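Local coordinates for transcriptional regulator, ROK family (Vibrio cholerae O1 biovar eltor, PDB 1Z05), which probably binds DNA and regulates transcription of carbohydrate-metabolism genes, and carries a zinc-binding site, at residues Q38-A41 with G42-Y45; A291-Q294 with A295-Q299; C324-A328 with D329-L333; L333-D336 with V337-L341; Q369-S372 with I373-S377. All blocks are in the same frame, centred on the assembly; numbering follows the deposited sequence.

Contact 1 of 5, residues Q38-A41 with G42-Y45; sequences QINA and GRVY
Gln38 and Gly42 meet through the backbone alone: Gly42 N gives its hydrogen to Gln38 O at 3.0 Å, while the glutamine side chain packs on Leu421 and Met424 of helix 421-428. At Ile39 the carbonyl does two jobs. It accepts from Arg43 N, again at 3.0 Å, and it is brushed by the arginine's aliphatic stem, with Arg43 CG 3.3 Å from Ile39 O. The isoleucine branch that joins in is CG2, 4.2 Å from Arg43 CD, the two side chains crossing at a slant.

All of this lies on helix 35-51, the first of three helices that precede strands 83-86 and 99-103, an order consistent with the winged helix-turn-helix DNA-binding domain expected of NagC/XylR-type regulators. Asn40 and Arg43 run side by side in the same direction. Asn40 OD1 sits in the plane of the guanidinium, at its edge, 3.9 Å from Arg43 NH1, beyond hydrogen-bonding distance, though the charge may still weakly attract the amide oxygen; the two flat groups are turned 61° apart. The arginine chain bends at chi3 (72°), and its NH2 bonds to Ser63 O. Asn40 also packs on Ile36 of the second subunit. Its carbonyl receives Val44 N, and Val44 CG2, placed beside its own backbone N, rests 3.4 Å from Asn40 O. Ala41 O takes Tyr45 N at 2.9 Å, while the tyrosine side chain packs on Leu417 and Tyr418 of helix 407-418.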
loop_
_atom_site.group_PDB
_atom_site.type_symbol
_atom_site.label_atom_id
_atom_site.label_comp_id
_atom_site.label_asym_id
_atom_site.label_seq_id
_atom_site.Cartn_x
_atom_site.Cartn_y
_atom_site.Cartn_z
ATOM N N GLN A 38 -8.691 -1.562 -22.172
ATOM C CA GLN A 38 -9.236 -2.022 -20.897
ATOM C C GLN A 38 -9.444 -0.883 -19.898
ATOM O O GLN A 38 -10.560 -0.671 -19.424
ATOM C CB GLN A 38 -8.321 -3.093 -20.302
ATOM C CG GLN A 38 -8.907 -3.863 -19.140
ATOM C CD GLN A 38 -7.915 -4.819 -18.502
ATOM O OE1 GLN A 38 -7.659 -4.751 -17.296
ATOM N NE2 GLN A 38 -7.347 -5.715 -19.306
ATOM N N ILE A 39 -8.372 -0.150 -19.599
ATOM C CA ILE A 39 -8.416 0.943 -18.623
ATOM C C ILE A 39 -9.462 2.016 -18.967
ATOM O O ILE A 39 -10.263 2.412 -18.115
ATOM C CB ILE A 39 -6.997 1.554 -18.397
ATOM C CG1 ILE A 39 -6.185 0.668 -17.438
ATOM C CG2 ILE A 39 -7.064 2.995 -17.888
ATOM C CD1 ILE A 39 -6.955 0.186 -16.195
ATOM N N ASN A 40 -9.472 2.458 -20.217
ATOM C CA ASN A 40 -10.395 3.502 -20.644
ATOM C C ASN A 40 -11.840 3.032 -20.664
ATOM O O ASN A 40 -12.746 3.780 -20.296
ATOM C CB ASN A 40 -9.982 4.062 -22.002
ATOM C CG ASN A 40 -8.805 5.004 -21.906
ATOM O OD1 ASN A 40 -8.525 5.565 -20.845
ATOM N ND2 ASN A 40 -8.114 5.191 -23.018
ATOM N N ALA A 41 -12.042 1.784 -21.079
ATOM C CA ALA A 41 -13.367 1.175 -21.056
ATOM C C ALA A 41 -13.918 1.138 -19.634
ATOM O O ALA A 41 -15.073 1.478 -19.415
ATOM C CB ALA A 41 -13.331 -0.220 -21.665
ATOM N N GLY A 42 -13.081 0.755 -18.666
ATOM C CA GLY A 42 -13.493 0.773 -17.256
ATOM C C GLY A 42 -13.809 2.166 -16.727
ATOM O O GLY A 42 -14.810 2.361 -16.050
ATOM N N ARG A 43 -12.956 3.138 -17.043
ATOM C CA ARG A 43 -13.182 4.531 -16.642
ATOM C C ARG A 43 -14.522 5.069 -17.159
ATOM O O ARG A 43 -15.277 5.696 -16.414
ATOM C CB ARG A 43 -12.034 5.419 -17.119
ATOM C CG ARG A 43 -10.737 5.185 -16.351
ATOM C CD ARG A 43 -9.611 6.125 -16.802
ATOM N NE ARG A 43 -9.844 7.503 -16.363
ATOM C CZ ARG A 43 -9.947 8.557 -17.172
ATOM N NH1 ARG A 43 -9.815 8.419 -18.487
ATOM N NH2 ARG A 43 -10.164 9.761 -16.656
ATOM N N VAL A 44 -14.806 4.815 -18.435
ATOM C CA VAL A 44 -16.061 5.252 -19.055
ATOM C C VAL A 44 -17.269 4.535 -18.445
ATOM O O VAL A 44 -18.277 5.164 -18.128
ATOM C CB VAL A 44 -16.026 5.078 -20.590
ATOM C CG1 VAL A 44 -17.431 5.232 -21.204
ATOM C CG2 VAL A 44 -15.074 6.091 -21.205
ATOM N N TYR A 45 -17.153 3.224 -18.271
ATOM C CA TYR A 45 -18.233 2.429 -17.679
ATOM C C TYR A 45 -18.568 2.863 -16.244
ATOM O O TYR A 45 -19.753 2.923 -15.856
ATOM C CB TYR A 45 -17.856 0.950 -17.721
ATOM C CG TYR A 45 -18.909 0.053 -17.148
ATOM C CD1 TYR A 45 -19.949 -0.432 -17.954
ATOM C CD2 TYR A 45 -18.883 -0.315 -15.799
ATOM C CE1 TYR A 45 -20.936 -1.271 -17.425
ATOM C CE2 TYR A 45 -19.875 -1.147 -15.263
ATOM C CZ TYR A 45 -20.893 -1.616 -16.081
ATOM O OH TYR A 45 -21.859 -2.454 -15.570
#

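Contact 2 of 5, residues A291-Q294 with A295-Q299; sequences ASSQ and AIRDQ
This is a helix start capped by serine: Ser292 stands just before helix 293-305, and its OG accepts from Ala295 N at 3.0 Å. A chi1 of 70° sets that oxygen between the serine's own N and carbonyl carbon, from where it meets the first turn and also Ala295 CB, 3.3 Å away. The same hydroxyl bonds to Glu288 O in the preceding helix 288-291. Ile296 N then closes the turn onto Ser292 O.

One turn on, the guanidinium of Arg297 folds back over the backbone. Ser293 O lies 3.6 Å above one of its faces, with Gln294 CA over the same face, both nearer its margin than its middle. Arg297 NH2 makes a weak bond to Gln294 OE1 (3.1 Å), the amide and guanidinium planes standing 73° apart. A water in the guanidinium plane joins Arg297 NH1 to Ser293 OG, tentatively, since Ser293 has two conformers. Gln294 OE1 also faces Asp298 OD1 at 3.3 Å, two acceptors that cannot bond directly; Arg297 NH2 may offset part of the repulsion.

The arrangement is a classic serine N-cap, with the Ser292 side chain about 10 Å from the zinc ion held by His269, Cys279, Cys281 and Cys286.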
loop_
_atom_site.group_PDB
_atom_site.type_symbol
_atom_site.label_atom_id
_atom_site.label_comp_id
_atom_site.label_asym_id
_atom_site.label_seq_id
_atom_site.Cartn_x
_atom_site.Cartn_y
_atom_site.Cartn_z
ATOM N N ALA A 291 -7.191 -11.872 21.992
ATOM C CA ALA A 291 -8.247 -11.210 21.224
ATOM C C ALA A 291 -8.980 -12.091 20.214
ATOM O O ALA A 291 -9.953 -11.657 19.594
ATOM C CB ALA A 291 -7.707 -9.949 20.560
ATOM N N SER A 292 -8.529 -13.327 20.059
ATOM C CA SER A 292 -9.228 -14.298 19.224
ATOM C C SER A 292 -10.521 -14.685 19.942
ATOM O O SER A 292 -10.632 -14.484 21.161
ATOM C CB SER A 292 -8.360 -15.535 19.020
ATOM O OG SER A 292 -8.234 -16.282 20.220
ATOM N N SER A 293 -11.481 -15.227 19.191
ATOM C CA SER A 293 -12.753 -15.687 19.757
ATOM C C SER A 293 -12.530 -16.702 20.876
ATOM O O SER A 293 -13.183 -16.639 21.918
ATOM C CB SER A 293 -13.656 -16.284 18.670
ATOM O OG SER A 293 -12.967 -17.259 17.906
ATOM N N GLN A 294 -11.596 -17.622 20.649
ATOM C CA GLN A 294 -11.228 -18.642 21.636
ATOM C C GLN A 294 -10.617 -18.042 22.907
ATOM O O GLN A 294 -10.945 -18.469 24.015
ATOM C CB GLN A 294 -10.276 -19.671 21.010
ATOM C CG GLN A 294 -9.864 -20.838 21.918
ATOM C CD GLN A 294 -10.977 -21.854 22.133
ATOM O OE1 GLN A 294 -11.905 -21.630 22.916
ATOM N NE2 GLN A 294 -10.876 -22.989 21.453
ATOM N N ALA A 295 -9.735 -17.052 22.748
ATOM C CA ALA A 295 -9.073 -16.420 23.888
ATOM C C ALA A 295 -10.062 -15.683 24.805
ATOM O O ALA A 295 -9.906 -15.696 26.025
ATOM C CB ALA A 295 -7.958 -15.467 23.414
ATOM N N ILE A 296 -11.066 -15.043 24.209
ATOM C CA ILE A 296 -12.103 -14.345 24.979
ATOM C C ILE A 296 -12.946 -15.341 25.783
ATOM O O ILE A 296 -13.139 -15.169 26.991
ATOM C CB ILE A 296 -12.993 -13.463 24.065
ATOM C CG1 ILE A 296 -12.167 -12.333 23.427
ATOM C CG2 ILE A 296 -14.204 -12.907 24.828
ATOM C CD1 ILE A 296 -11.409 -11.448 24.416
ATOM N N ARG A 297 -13.429 -16.383 25.107
ATOM C CA ARG A 297 -14.192 -17.464 25.763
ATOM C C ARG A 297 -13.392 -18.117 26.891
ATOM O O ARG A 297 -13.921 -18.362 27.976
ATOM C CB ARG A 297 -14.644 -18.523 24.750
ATOM C CG ARG A 297 -15.622 -18.006 23.700
ATOM C CD ARG A 297 -16.233 -19.138 22.856
ATOM N NE ARG A 297 -15.237 -20.068 22.316
ATOM C CZ ARG A 297 -14.806 -20.085 21.056
ATOM N NH1 ARG A 297 -15.274 -19.220 20.162
ATOM N NH2 ARG A 297 -13.897 -20.980 20.688
ATOM N N ASP A 298 -12.114 -18.381 26.631
ATOM C CA ASP A 298 -11.211 -18.934 27.639
ATOM C C ASP A 298 -11.012 -18.018 28.852
ATOM O O ASP A 298 -10.848 -18.507 29.965
ATOM C CB ASP A 298 -9.847 -19.263 27.023
ATOM C CG ASP A 298 -9.866 -20.521 26.157
ATOM O OD1 ASP A 298 -10.911 -21.206 26.071
ATOM O OD2 ASP A 298 -8.812 -20.828 25.555
ATOM N N GLN A 299 -11.002 -16.703 28.632
ATOM C CA GLN A 299 -10.852 -15.734 29.721
ATOM C C GLN A 299 -12.063 -15.774 30.644
ATOM O O GLN A 299 -11.924 -15.809 31.865
ATOM C CB GLN A 299 -10.688 -14.317 29.174
ATOM C CG GLN A 299 -9.266 -13.942 28.795
ATOM C CD GLN A 299 -9.202 -12.642 28.017
ATOM O OE1 GLN A 299 -9.849 -11.654 28.382
ATOM N NE2 GLN A 299 -8.421 -12.633 26.940
HETATM O O HOH W 1 -15.634 -18.522 17.232
#

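Contact 3 of 5, residues C324-A328 with D329-L333; sequences CAAAA and DGDPL
The carbonyls of Ala326 and Ala327 are both met from above their planes, by Asp331 N and Gly330 N. Gly330 N stands 65° out of the plane of the Ala327 carbonyl and bonds to Ala327 O at 2.9 Å; Asp331 N comes to Ala326 O at 2.8 Å, 35° out of that carbonyl's plane. Such tilted donors reflect a chain turning back over the last turn of helix 320-328. Together the two bonds, with Gly330, whose phi is positive, make a Schellman motif with glycine as the C-prime residue.

Asp329 N, in between, has only weak bonds, to Ala325 O and Ala326 O. Asp329 CB lies 3.1 Å from Ala325 O, and from there its carboxylate reaches into water: Asp329 OD2 and Ala325 O share two water molecules, one of them 2.6 Å from Ala325 O. These waters have more acceptors around them than protons to give, so not all the bonds can exist at once.

On the inner side, Asp331 CB packs on Ala326 CB at 3.9 Å, the apolar touch that accompanies the turn. With CG anti to its backbone N (chi1 -179°), Asp331 brings its carboxylate to the start of helix 332-356 as its N-cap. OD2 accepts from Ala334 N and pairs with Ser310 OG, while OD1 takes Cys311 N. A buried carboxylate gripped this way, at the positive end of a helix dipole, is probably ionised and stable there, whereas the exposed Asp329 carboxylate is met here by water.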
loop_
_atom_site.group_PDB
_atom_site.type_symbol
_atom_site.label_atom_id
_atom_site.label_comp_id
_atom_site.label_asym_id
_atom_site.label_seq_id
_atom_site.Cartn_x
_atom_site.Cartn_y
_atom_site.Cartn_z
ATOM N N CYS A 324 -21.449 -11.173 24.715
ATOM C CA CYS A 324 -21.897 -9.869 24.227
ATOM C C CYS A 324 -23.269 -9.484 24.743
ATOM O O CYS A 324 -23.512 -8.315 25.036
ATOM C CB CYS A 324 -21.883 -9.827 22.700
ATOM S SG CYS A 324 -20.242 -9.720 22.025
ATOM N N ALA A 325 -24.158 -10.471 24.856
ATOM C CA ALA A 325 -25.503 -10.259 25.375
ATOM C C ALA A 325 -25.486 -10.002 26.877
ATOM O O ALA A 325 -26.307 -9.239 27.388
ATOM C CB ALA A 325 -26.401 -11.451 25.046
ATOM N N ALA A 326 -24.559 -10.646 27.580
ATOM C CA ALA A 326 -24.393 -10.427 29.015
ATOM C C ALA A 326 -23.834 -9.028 29.285
ATOM O O ALA A 326 -24.331 -8.315 30.161
ATOM C CB ALA A 326 -23.504 -11.500 29.629
ATOM N N ALA A 327 -22.815 -8.646 28.520
ATOM C CA ALA A 327 -22.183 -7.328 28.623
ATOM C C ALA A 327 -23.165 -6.209 28.287
ATOM O O ALA A 327 -23.330 -5.269 29.065
ATOM C CB ALA A 327 -20.974 -7.252 27.729
ATOM N N ALA A 328 -23.826 -6.331 27.135
ATOM C CA ALA A 328 -24.883 -5.401 26.735
ATOM C C ALA A 328 -25.966 -5.269 27.800
ATOM O O ALA A 328 -26.508 -4.182 27.999
ATOM C CB ALA A 328 -25.491 -5.817 25.391
ATOM N N ASP A 329 -26.260 -6.366 28.495
ATOM C CA ASP A 329 -27.300 -6.378 29.527
ATOM C C ASP A 329 -26.765 -6.040 30.929
ATOM O O ASP A 329 -27.491 -6.136 31.921
ATOM C CB ASP A 329 -28.023 -7.727 29.540
ATOM C CG ASP A 329 -29.541 -7.583 29.620
ATOM O OD1 ASP A 329 -30.053 -7.078 30.646
ATOM O OD2 ASP A 329 -30.224 -7.987 28.650
ATOM N N GLY A 330 -25.491 -5.661 31.004
ATOM C CA GLY A 330 -24.920 -5.102 32.228
ATOM C C GLY A 330 -24.177 -6.028 33.177
ATOM O O GLY A 330 -23.911 -5.646 34.322
ATOM N N ASP A 331 -23.838 -7.236 32.728
ATOM C CA ASP A 331 -23.088 -8.167 33.583
ATOM C C ASP A 331 -21.667 -7.642 33.784
ATOM O O ASP A 331 -20.924 -7.517 32.815
ATOM C CB ASP A 331 -23.055 -9.586 32.995
ATOM C CG ASP A 331 -22.299 -10.560 33.881
ATOM O OD1 ASP A 331 -22.739 -10.796 35.029
ATOM O OD2 ASP A 331 -21.251 -11.078 33.435
ATOM N N PRO A 332 -21.299 -7.308 35.035
ATOM C CA PRO A 332 -19.990 -6.708 35.323
ATOM C C PRO A 332 -18.801 -7.487 34.756
ATOM O O PRO A 332 -17.897 -6.882 34.176
ATOM C CB PRO A 332 -19.945 -6.694 36.853
ATOM C CG PRO A 332 -21.382 -6.580 37.253
ATOM C CD PRO A 332 -22.122 -7.430 36.260
ATOM N N LEU A 333 -18.803 -8.806 34.916
ATOM C CA LEU A 333 -17.722 -9.639 34.370
ATOM C C LEU A 333 -17.608 -9.559 32.840
ATOM O O LEU A 333 -16.527 -9.327 32.310
ATOM C CB LEU A 333 -17.834 -11.095 34.845
ATOM C CG LEU A 333 -16.769 -12.072 34.303
ATOM C CD1 LEU A 333 -15.389 -11.620 34.711
ATOM C CD2 LEU A 333 -17.017 -13.493 34.793
HETATM O O HOH W 2 -29.096 -10.723 28.213
HETATM O O HOH W 3 -28.577 -8.570 26.275
#

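Contact 4 of 5, residues L333-D336 with V337-L341; sequences LAVD and VIQQL
Asp336 OD1 is held together with Gln339 OE1 by water: one molecule gives a hydrogen to each, at 2.7 Å from Asp336 OD1 and 2.8 Å from Gln339 OE1. A second lies near both but cannot serve every acceptor around it, so its share here is doubtful. Asp336 OD1 and Gln339 OE1 are both acceptors, 4.2 Å apart, so water has to supply the hydrogens; the carboxylate and amide planes are turned 71° from each other. Asp336 OD2 has its own partners, a salt bridge to Arg303 of helix 293-305 and a further water that leads to Gln340 OE1, the last tentative because Gln340 has two conformers.

Val335 lies alongside Gln339 and points the same way, its CG1 3.6 Å from Gln339 NE2. The buried side chains take other flanks: Leu333 and Val337 meet helix 293-305, Ala334 and Ile338 meet helix 320-328. With CG1 anti to the backbone N (chi1 170°), Val337 CG2 falls beside that N, 3.3 Å from Leu333 O and 4.2 Å from Leu333 CD1.

Four i to i+4 backbone bonds run through the turn. Flanked by Arg303 and donating waters, the Asp336 carboxylate is probably ionised, and the glutamine amides add polar links at the helix surface.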
loop_
_atom_site.group_PDB
_atom_site.type_symbol
_atom_site.label_atom_id
_atom_site.label_comp_id
_atom_site.label_asym_id
_atom_site.label_seq_id
_atom_site.Cartn_x
_atom_site.Cartn_y
_atom_site.Cartn_z
ATOM N N LEU A 333 -18.803 -8.806 34.916
ATOM C CA LEU A 333 -17.722 -9.639 34.370
ATOM C C LEU A 333 -17.608 -9.559 32.840
ATOM O O LEU A 333 -16.527 -9.327 32.310
ATOM C CB LEU A 333 -17.834 -11.095 34.845
ATOM C CG LEU A 333 -16.769 -12.072 34.303
ATOM C CD1 LEU A 333 -15.389 -11.620 34.711
ATOM C CD2 LEU A 333 -17.017 -13.493 34.793
ATOM N N ALA A 334 -18.727 -9.737 32.142
ATOM C CA ALA A 334 -18.757 -9.667 30.682
ATOM C C ALA A 334 -18.377 -8.274 30.181
ATOM O O ALA A 334 -17.632 -8.139 29.215
ATOM C CB ALA A 334 -20.129 -10.074 30.163
ATOM N N VAL A 335 -18.890 -7.237 30.842
ATOM C CA VAL A 335 -18.482 -5.863 30.554
ATOM C C VAL A 335 -16.962 -5.728 30.675
ATOM O O VAL A 335 -16.301 -5.228 29.762
ATOM C CB VAL A 335 -19.203 -4.839 31.480
ATOM C CG1 VAL A 335 -18.559 -3.443 31.383
ATOM C CG2 VAL A 335 -20.700 -4.769 31.156
ATOM N N ASP A 336 -16.405 -6.194 31.786
ATOM C CA ASP A 336 -14.956 -6.105 32.007
ATOM C C ASP A 336 -14.122 -6.860 30.955
ATOM O O ASP A 336 -13.065 -6.384 30.516
ATOM C CB ASP A 336 -14.602 -6.598 33.410
ATOM C CG ASP A 336 -13.231 -6.122 33.859
ATOM O OD1 ASP A 336 -13.026 -4.880 33.963
ATOM O OD2 ASP A 336 -12.362 -6.992 34.114
ATOM N N VAL A 337 -14.597 -8.038 30.571
ATOM C CA VAL A 337 -13.960 -8.834 29.512
ATOM C C VAL A 337 -13.984 -8.089 28.161
ATOM O O VAL A 337 -12.968 -8.016 27.470
ATOM C CB VAL A 337 -14.611 -10.242 29.409
ATOM C CG1 VAL A 337 -14.135 -11.001 28.162
ATOM C CG2 VAL A 337 -14.319 -11.058 30.668
ATOM N N ILE A 338 -15.129 -7.522 27.797
ATOM C CA ILE A 338 -15.233 -6.732 26.557
ATOM C C ILE A 338 -14.359 -5.465 26.562
ATOM O O ILE A 338 -13.783 -5.084 25.525
ATOM C CB ILE A 338 -16.720 -6.397 26.205
ATOM C CG1 ILE A 338 -17.510 -7.683 25.887
ATOM C CG2 ILE A 338 -16.815 -5.427 25.029
ATOM C CD1 ILE A 338 -16.819 -8.622 24.902
ATOM N N GLN A 339 -14.274 -4.801 27.715
ATOM C CA GLN A 339 -13.431 -3.602 27.847
ATOM C C GLN A 339 -11.956 -3.952 27.678
ATOM O O GLN A 339 -11.239 -3.256 26.966
ATOM C CB GLN A 339 -13.704 -2.845 29.161
ATOM C CG GLN A 339 -15.075 -2.180 29.180
ATOM C CD GLN A 339 -15.451 -1.610 30.536
ATOM O OE1 GLN A 339 -14.920 -2.024 31.571
ATOM N NE2 GLN A 339 -16.384 -0.665 30.535
ATOM N N GLN A 340 -11.519 -5.038 28.309
ATOM C CA GLN A 340 -10.150 -5.524 28.157
ATOM C C GLN A 340 -9.813 -5.860 26.698
ATOM O O GLN A 340 -8.732 -5.533 26.212
ATOM C CB GLN A 340 -9.917 -6.741 29.054
ATOM C CG GLN A 340 -8.474 -7.208 29.098
ATOM C CD GLN A 340 -8.273 -8.421 29.990
ATOM O OE1 GLN A 340 -8.766 -8.473 31.118
ATOM N NE2 GLN A 340 -7.535 -9.403 29.485
ATOM N N LEU A 341 -10.749 -6.516 26.014
ATOM C CA LEU A 341 -10.632 -6.783 24.580
ATOM C C LEU A 341 -10.449 -5.481 23.793
ATOM O O LEU A 341 -9.562 -5.389 22.944
ATOM C CB LEU A 341 -11.866 -7.529 24.063
ATOM C CG LEU A 341 -11.959 -7.754 22.546
ATOM C CD1 LEU A 341 -10.817 -8.606 22.017
ATOM C CD2 LEU A 341 -13.298 -8.396 22.194
HETATM O O HOH W 4 -15.126 -3.228 34.127
HETATM O O HOH W 5 -12.288 -2.248 32.204
HETATM O O HOH W 6 -9.586 -6.974 33.393
#

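Contact 5 of 5, residues Q369-S372 with I373-S377; sequences QAKS and ILYPS
Backbone bonds set the first turn of helix 371-385, and Ala370 O, at the N-cap, accepts two of them. Leu374 N approaches in the carbonyl plane at 2.9 Å; Ile373 N comes from above it, 46° out, at the same distance. Tyr375 N bonds to Lys371 O, and there the series breaks. Pro376 has no N-H to give, so its CD rests 3.3 Å from Ser372 O instead, and the helix is kinked at this point.

A CH-pi contact ties the same turn on another side. Lys371 CB sits over one face of the Tyr375 ring, 3.7 Å from the centroid and 16° off the normal. Tyr375 chi2 is 15°, which lays the ring flat under that CB, while the lysine's CG sits between the backbone N and the carbonyl carbon and its extended tail carries NZ away to a salt bridge with Glu398. Tyr375 OH bonds to Asn368.

Helix 371-385 lies in the connection between the parallel neighbours 360-364 and 395-398, a beta-alpha-beta crossover. Tyr375 lies on Leu396 and Glu398 of the second strand, Ile373 and Leu374 face Ile338 of helix 332-356, and Ala370 touches Cys324 of helix 320-328.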
loop_
_atom_site.group_PDB
_atom_site.type_symbol
_atom_site.label_atom_id
_atom_site.label_comp_id
_atom_site.label_asym_id
_atom_site.label_seq_id
_atom_site.Cartn_x
_atom_site.Cartn_y
_atom_site.Cartn_z
ATOM N N GLN A 369 -22.130 -6.692 18.647
ATOM C CA GLN A 369 -23.317 -6.833 19.494
ATOM C C GLN A 369 -23.093 -6.241 20.889
ATOM O O GLN A 369 -24.041 -6.039 21.649
ATOM C CB GLN A 369 -23.753 -8.301 19.567
ATOM C CG GLN A 369 -24.316 -8.820 18.242
ATOM C CD GLN A 369 -24.409 -10.337 18.165
ATOM O OE1 GLN A 369 -24.257 -11.038 19.166
ATOM N NE2 GLN A 369 -24.660 -10.851 16.961
ATOM N N ALA A 370 -21.834 -5.957 21.209
ATOM C CA ALA A 370 -21.478 -5.250 22.437
ATOM C C ALA A 370 -20.742 -3.937 22.139
ATOM O O ALA A 370 -19.946 -3.469 22.959
ATOM C CB ALA A 370 -20.629 -6.151 23.334
ATOM N N LYS A 371 -21.025 -3.333 20.983
ATOM C CA LYS A 371 -20.288 -2.138 20.545
ATOM C C LYS A 371 -20.378 -0.945 21.498
ATOM O O LYS A 371 -19.431 -0.168 21.593
ATOM C CB LYS A 371 -20.644 -1.731 19.107
ATOM C CG LYS A 371 -22.019 -1.118 18.886
ATOM C CD LYS A 371 -22.293 -1.017 17.392
ATOM C CE LYS A 371 -23.285 0.065 17.052
ATOM N NZ LYS A 371 -23.374 0.229 15.565
ATOM N N SER A 372 -21.502 -0.809 22.209
ATOM C CA SER A 372 -21.668 0.261 23.195
ATOM C C SER A 372 -20.622 0.176 24.302
ATOM O O SER A 372 -20.250 1.197 24.891
ATOM C CB SER A 372 -23.076 0.236 23.798
ATOM O OG SER A 372 -23.207 -0.850 24.706
ATOM N N ILE A 373 -20.148 -1.042 24.568
ATOM C CA ILE A 373 -19.139 -1.307 25.596
ATOM C C ILE A 373 -17.729 -1.318 24.995
ATOM O O ILE A 373 -16.788 -0.752 25.563
ATOM C CB ILE A 373 -19.413 -2.669 26.323
ATOM C CG1 ILE A 373 -20.797 -2.684 26.997
ATOM C CG2 ILE A 373 -18.281 -3.031 27.309
ATOM C CD1 ILE A 373 -21.014 -1.615 28.090
ATOM N N LEU A 374 -17.598 -1.955 23.837
ATOM C CA LEU A 374 -16.310 -2.117 23.170
ATOM C C LEU A 374 -15.720 -0.815 22.618
ATOM O O LEU A 374 -14.535 -0.545 22.796
ATOM C CB LEU A 374 -16.438 -3.150 22.043
ATOM C CG LEU A 374 -15.184 -3.488 21.234
ATOM C CD1 LEU A 374 -14.295 -4.455 21.994
ATOM C CD2 LEU A 374 -15.585 -4.077 19.884
ATOM N N TYR A 375 -16.534 -0.015 21.941
ATOM C CA TYR A 375 -16.009 1.138 21.207
ATOM C C TYR A 375 -15.332 2.192 22.083
ATOM O O TYR A 375 -14.254 2.673 21.728
ATOM C CB TYR A 375 -17.092 1.781 20.334
ATOM C CG TYR A 375 -17.427 1.019 19.064
ATOM C CD1 TYR A 375 -17.022 -0.307 18.877
ATOM C CD2 TYR A 375 -18.167 1.625 18.057
ATOM C CE1 TYR A 375 -17.364 -1.006 17.728
ATOM C CE2 TYR A 375 -18.497 0.941 16.905
ATOM C CZ TYR A 375 -18.100 -0.366 16.748
ATOM O OH TYR A 375 -18.438 -1.016 15.589
ATOM N N PRO A 376 -15.969 2.593 23.204
ATOM C CA PRO A 376 -15.289 3.543 24.099
ATOM C C PRO A 376 -13.927 3.071 24.616
ATOM O O PRO A 376 -13.020 3.893 24.776
ATOM C CB PRO A 376 -16.289 3.719 25.254
ATOM C CG PRO A 376 -17.605 3.448 24.631
ATOM C CD PRO A 376 -17.333 2.301 23.676
ATOM N N SER A 377 -13.791 1.773 24.875
ATOM C CA SER A 377 -12.505 1.191 25.281
ATOM C C SER A 377 -11.438 1.272 24.198
ATOM O O SER A 377 -10.286 1.620 24.480
ATOM C CB SER A 377 -12.682 -0.252 25.755
ATOM O OG SER A 377 -13.241 -0.247 27.056
#

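How the contacts relate
Contacts 2 to 5 form one cluster on the second ASKHA-type lobe; contact 1 stands alone, 42 to 51 Å away between centres, in the N-terminal helices. Helix 332-356 is the hub: contact 4 lies on it and packs against contacts 2, 3 and 5, and contact 4 shares Leu333 with contact 3. Contacts 2, 3 and 5 involve helix ends; 1 and 4 are mid-helix turns. Each is partly buried. Contacts 1 and 4 have no exposed touching residue, whereas 2, 3 and 5 expose Gln294 and Asp298, Ala325 and Ala328 to Gly330, and Ser372 and Pro376. Waters bridge groups in contacts 2, 3 and 4; contact 5 rests on a CH-pi touch, contact 1 on backbone bonds and an arginine tied elsewhere.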